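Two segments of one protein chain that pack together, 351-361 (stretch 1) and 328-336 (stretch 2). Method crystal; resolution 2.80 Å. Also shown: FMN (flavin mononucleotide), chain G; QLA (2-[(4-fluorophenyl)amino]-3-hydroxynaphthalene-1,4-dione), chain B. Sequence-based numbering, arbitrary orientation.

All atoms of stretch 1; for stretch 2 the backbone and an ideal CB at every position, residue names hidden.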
# COMPACT_ATOMS: atom_id res chain seq x y z
N VAL A 351 -7.78 -3.66 -6.04
CA VAL A 351 -7.98 -2.56 -5.10
C VAL A 351 -7.36 -2.93 -3.76
O VAL A 351 -7.32 -4.11 -3.38
CB VAL A 351 -9.47 -2.19 -4.93
CG1 VAL A 351 -10.02 -1.58 -6.21
CG2 VAL A 351 -10.28 -3.41 -4.53
N GLN A 352 -6.88 -1.92 -3.04
CA GLN A 352 -6.26 -2.10 -1.74
C GLN A 352 -6.77 -1.03 -0.78
O GLN A 352 -7.27 0.02 -1.20
CB GLN A 352 -4.73 -2.05 -1.82
CG GLN A 352 -4.10 -3.15 -2.64
CD GLN A 352 -2.60 -2.97 -2.82
OE1 GLN A 352 -2.02 -1.99 -2.34
NE2 GLN A 352 -1.97 -3.92 -3.50
N LEU A 353 -6.64 -1.32 0.51
CA LEU A 353 -7.10 -0.40 1.55
C LEU A 353 -6.17 -0.50 2.75
O LEU A 353 -5.31 -1.39 2.83
CB LEU A 353 -8.55 -0.69 1.95
CG LEU A 353 -8.92 -2.10 2.43
CD1 LEU A 353 -8.76 -2.24 3.94
CD2 LEU A 353 -10.33 -2.46 2.00
N TYR A 354 -6.36 0.41 3.70
CA TYR A 354 -5.54 0.45 4.90
C TYR A 354 -6.30 1.15 6.02
O TYR A 354 -6.56 0.56 7.07
CB TYR A 354 -4.21 1.17 4.62
CG TYR A 354 -3.16 1.04 5.70
CD1 TYR A 354 -1.94 0.44 5.43
CD2 TYR A 354 -3.37 1.53 6.99
CE1 TYR A 354 -0.97 0.33 6.40
CE2 TYR A 354 -2.41 1.41 7.97
CZ TYR A 354 -1.21 0.81 7.67
OH TYR A 354 -0.24 0.70 8.64
N THR A 355 -6.65 2.42 5.80
CA THR A 355 -7.25 3.22 6.86
C THR A 355 -8.62 2.69 7.25
O THR A 355 -8.96 2.64 8.44
CB THR A 355 -7.35 4.68 6.43
OG1 THR A 355 -6.04 5.18 6.11
CG2 THR A 355 -7.95 5.53 7.53
N SER A 356 -9.43 2.28 6.26
CA SER A 356 -10.73 1.71 6.58
C SER A 356 -10.61 0.42 7.37
O SER A 356 -11.55 0.06 8.09
CB SER A 356 -11.53 1.46 5.30
OG SER A 356 -10.81 0.64 4.40
N PHE A 357 -9.48 -0.29 7.27
CA PHE A 357 -9.26 -1.44 8.13
C PHE A 357 -9.05 -1.02 9.58
O PHE A 357 -9.37 -1.78 10.50
CB PHE A 357 -8.06 -2.25 7.62
CG PHE A 357 -7.76 -3.47 8.44
CD1 PHE A 357 -6.78 -3.45 9.42
CD2 PHE A 357 -8.46 -4.65 8.23
CE1 PHE A 357 -6.50 -4.57 10.17
CE2 PHE A 357 -8.19 -5.78 8.99
CZ PHE A 357 -7.21 -5.74 9.96
N VAL A 358 -8.52 0.19 9.80
CA VAL A 358 -8.35 0.68 11.16
C VAL A 358 -9.69 1.03 11.78
O VAL A 358 -9.95 0.73 12.95
CB VAL A 358 -7.39 1.89 11.16
CG1 VAL A 358 -7.37 2.56 12.53
CG2 VAL A 358 -5.99 1.47 10.76
N TYR A 359 -10.58 1.65 11.00
CA TYR A 359 -11.85 2.14 11.51
C TYR A 359 -12.99 1.14 11.37
O TYR A 359 -14.06 1.37 11.95
CB TYR A 359 -12.24 3.45 10.80
CG TYR A 359 -11.35 4.62 11.16
CD1 TYR A 359 -11.51 5.30 12.36
CD2 TYR A 359 -10.34 5.04 10.30
CE1 TYR A 359 -10.70 6.37 12.69
CE2 TYR A 359 -9.53 6.11 10.62
CZ TYR A 359 -9.71 6.77 11.82
OH TYR A 359 -8.91 7.84 12.14
N GLN A 360 -12.81 0.05 10.62
CA GLN A 360 -13.86 -0.94 10.46
C GLN A 360 -13.46 -2.35 10.86
O GLN A 360 -14.34 -3.21 10.99
CB GLN A 360 -14.36 -0.96 9.01
CG GLN A 360 -14.87 0.39 8.52
CD GLN A 360 -15.53 0.30 7.15
OE1 GLN A 360 -15.88 -0.78 6.69
NE2 GLN A 360 -15.70 1.45 6.51
N GLY A 361 -12.17 -2.62 11.07
CA GLY A 361 -11.74 -3.90 11.57
C GLY A 361 -11.64 -4.97 10.51
O GLY A 361 -11.69 -4.70 9.30
N UNK A 328 -3.77 -2.07 -13.21
CA UNK A 328 -3.68 -1.01 -12.22
C UNK A 328 -4.33 -1.46 -10.92
O UNK A 328 -5.28 -2.24 -10.91
CB UNK A 328 -4.34 0.27 -12.74
N UNK A 329 -3.79 -0.96 -9.81
CA UNK A 329 -4.30 -1.26 -8.47
C UNK A 329 -4.75 0.05 -7.85
O UNK A 329 -3.93 0.90 -7.50
CB UNK A 329 -3.25 -1.95 -7.60
N UNK A 330 -6.07 0.22 -7.72
CA UNK A 330 -6.61 1.41 -7.11
C UNK A 330 -6.56 1.37 -5.59
O UNK A 330 -7.17 0.50 -4.97
CB UNK A 330 -8.05 1.62 -7.58
N UNK A 331 -5.83 2.30 -4.99
CA UNK A 331 -5.67 2.36 -3.54
C UNK A 331 -5.96 3.78 -3.08
O UNK A 331 -5.61 4.75 -3.76
CB UNK A 331 -4.27 1.92 -3.12
N UNK A 332 -6.60 3.90 -1.92
CA UNK A 332 -6.82 5.21 -1.33
C UNK A 332 -8.26 5.55 -1.04
O UNK A 332 -9.04 5.85 -1.94
CB UNK A 332 -6.24 6.28 -2.25
N UNK A 333 -8.63 5.51 0.24
CA UNK A 333 -9.94 5.97 0.67
C UNK A 333 -11.08 5.02 0.43
O UNK A 333 -12.24 5.45 0.44
CB UNK A 333 -10.26 7.29 -0.03
N UNK A 334 -10.81 3.74 0.21
CA UNK A 334 -11.87 2.75 0.02
C UNK A 334 -12.46 2.41 1.39
O UNK A 334 -11.78 1.82 2.23
CB UNK A 334 -11.34 1.50 -0.68
N UNK A 335 -13.71 2.79 1.61
CA UNK A 335 -14.40 2.48 2.86
C UNK A 335 -15.66 1.64 2.68
O UNK A 335 -16.15 1.09 3.68
CB UNK A 335 -14.76 3.78 3.58
N UNK A 336 -16.18 1.51 1.47
CA UNK A 336 -17.35 0.69 1.21
C UNK A 336 -17.20 0.08 -0.18
O UNK A 336 -16.14 0.17 -0.81
CB UNK A 336 -18.64 1.51 1.32
N1 FMN G . 2.67 2.71 1.45
C2 FMN G . 3.82 2.11 0.98
O2 FMN G . 3.99 1.95 -0.22
N3 FMN G . 4.80 1.70 1.87
C4 FMN G . 4.62 1.87 3.23
O4 FMN G . 5.49 1.50 4.01
C4A FMN G . 3.46 2.48 3.70
N5 FMN G . 3.28 2.66 5.06
C5A FMN G . 2.13 3.25 5.53
C6 FMN G . 1.95 3.43 6.89
C7 FMN G . 0.79 4.03 7.38
C7M FMN G . 0.61 4.22 8.85
C8 FMN G . -0.19 4.45 6.49
C8M FMN G . -1.44 5.10 7.00
C9 FMN G . -0.01 4.27 5.12
C9A FMN G . 1.15 3.67 4.63
N10 FMN G . 1.33 3.49 3.27
C10 FMN G . 2.48 2.89 2.81
C1' FMN G . 0.29 3.94 2.29
C2' FMN G . -0.74 2.84 2.06
O2' FMN G . -0.10 1.65 1.68
C3' FMN G . -1.73 3.24 0.97
O3' FMN G . -1.02 3.63 -0.18
C4' FMN G . -2.65 4.37 1.41
O4' FMN G . -2.76 4.41 2.82
C5' FMN G . -4.03 4.13 0.81
O5' FMN G . -4.98 4.99 1.39
P FMN G . -6.17 4.35 2.26
O1P FMN G . -7.08 5.47 2.69
O2P FMN G . -6.92 3.33 1.44
O3P FMN G . -5.57 3.70 3.48
C1 QLA B . -3.49 0.19 13.34
O1 QLA B . -2.74 -0.39 12.57
C2 QLA B . -4.36 -0.61 14.24
O2 QLA B . -4.19 -1.93 14.21
C3 QLA B . -5.31 0.03 15.07
O3 QLA B . -6.04 2.09 16.04
C4 QLA B . -6.91 -1.86 15.24
C5 QLA B . -7.19 -2.01 13.89
C6 QLA B . -7.83 -3.15 13.42
C7 QLA B . -8.16 -4.12 14.32
C8 QLA B . -7.90 -4.02 15.65
C9 QLA B . -7.26 -2.88 16.12
C10 QLA B . -5.29 1.53 15.19
C11 QLA B . -4.41 2.31 14.29
C12 QLA B . -4.45 3.69 14.34
C13 QLA B . -3.65 4.43 13.50
C14 QLA B . -2.79 3.80 12.61
C15 QLA B . -2.74 2.42 12.56
C16 QLA B . -3.55 1.66 13.40
F1 QLA B . -8.79 -5.24 13.86
N1 QLA B . -6.24 -0.70 15.71

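Position 328 is extended, with nothing of stretch 1 within 5.5 Å of its ideal CB. Stretch 1 sets no requirement here; Leu328 is deposited and makes no contact.

At position 329 the CB points sideways, 4.7 Å from NE2 of Gln352. The amide end of that side chain lies nearest, far enough off to admit a branched aliphatic residue suited to a strand, though a polar one is not excluded. Ile329 is found; its CG2 packs 3.7 Å from CD of Gln352.

Position 330 pairs with Val351 in a parallel bridge, the two CA atoms 4.7 Å apart. An ideal CB would share the face of the sheet with Val351, 4.0 Å from its CG1; that leaves room for a small side chain such as alanine, and the backbone angles do not demand glycine. The residue is Gly330, whose contribution to the contact comes from its backbone: its O accepts a hydrogen bond from N of Gln352 at 3.1 Å and also meets CA of Val351 at 3.2 Å in a CA-H...O contact.

At position 331 the CB turns to the face of the sheet that carries the Gln352 side chain, 4.0 Å from O of Gln352, while the FMN ribityl chain runs nearby. A compact, beta-branched residue would suit this narrow space; valine, isoleucine or threonine are all reasonable. Val331 is deposited. Its CG2 approaches OE1 of Gln352 at 3.6 Å, and its CG1 lies 3.5 Å from C5' of FMN.

Position 332 combines phi 124° with psi 105°, angles at which a CB would be jammed against the preceding carbonyl O. Glycine is strongly indicated, and Gly332 is present, with its CA 3.3 Å from O5' of FMN.

Position 333 also has positive phi, favouring glycine, and its CB direction leads away from stretch 1. Gly333 donates from its N to O1P of FMN at 2.9 Å.

Position 334 points toward stretch 1, its CB 4.4 Å from CB of Leu353, with Val351 further along. The surroundings are largely apolar, though O of Gln352 is also 4.4 Å from the CB. A sizeable aliphatic residue would suit; leucine, isoleucine or methionine could serve. Ile334 extends CD1 to 3.6 Å from CB of Val351, while its CG2 lies 4.4 Å from CD2 of Leu353. Its backbone O accepts a 2.7 Å hydrogen bond from OG of Ser356.

At position 335 the CB points sideways, 3.9 Å from NE2 of Gln360 and 4.3 Å from CB of Ser356, so a small residue, polar or not, would fit beside them. In Ser335 the backbone O takes a 2.9 Å hydrogen bond from NE2 of Gln360, and OG rests 3.9 Å from CB of Ser356.

Position 336 directs its CB away from stretch 1, which leaves the choice open. Cys336 occupies it, at the N-cap position of a following helix.

Stretch 2 328-336: LIGVGGISC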
# COMPACT_ATOMS: atom_id res chain seq x y z
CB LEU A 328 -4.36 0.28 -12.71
CG LEU A 328 -3.83 0.84 -14.03
CD1 LEU A 328 -4.61 2.08 -14.42
CD2 LEU A 328 -2.35 1.16 -13.92
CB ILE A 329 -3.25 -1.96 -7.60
CG1 ILE A 329 -2.84 -3.29 -8.22
CG2 ILE A 329 -3.78 -2.17 -6.19
CD1 ILE A 329 -1.89 -4.10 -7.36
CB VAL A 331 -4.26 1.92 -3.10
CG1 VAL A 331 -4.24 1.58 -1.62
CG2 VAL A 331 -3.77 0.74 -3.92
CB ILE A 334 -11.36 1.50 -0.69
CG1 ILE A 334 -11.02 1.82 -2.15
CG2 ILE A 334 -12.40 0.39 -0.63
CD1 ILE A 334 -10.56 0.61 -2.93
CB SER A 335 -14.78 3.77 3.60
OG SER A 335 -13.63 4.49 4.01
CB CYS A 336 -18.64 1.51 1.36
SG CYS A 336 -18.79 2.88 0.20
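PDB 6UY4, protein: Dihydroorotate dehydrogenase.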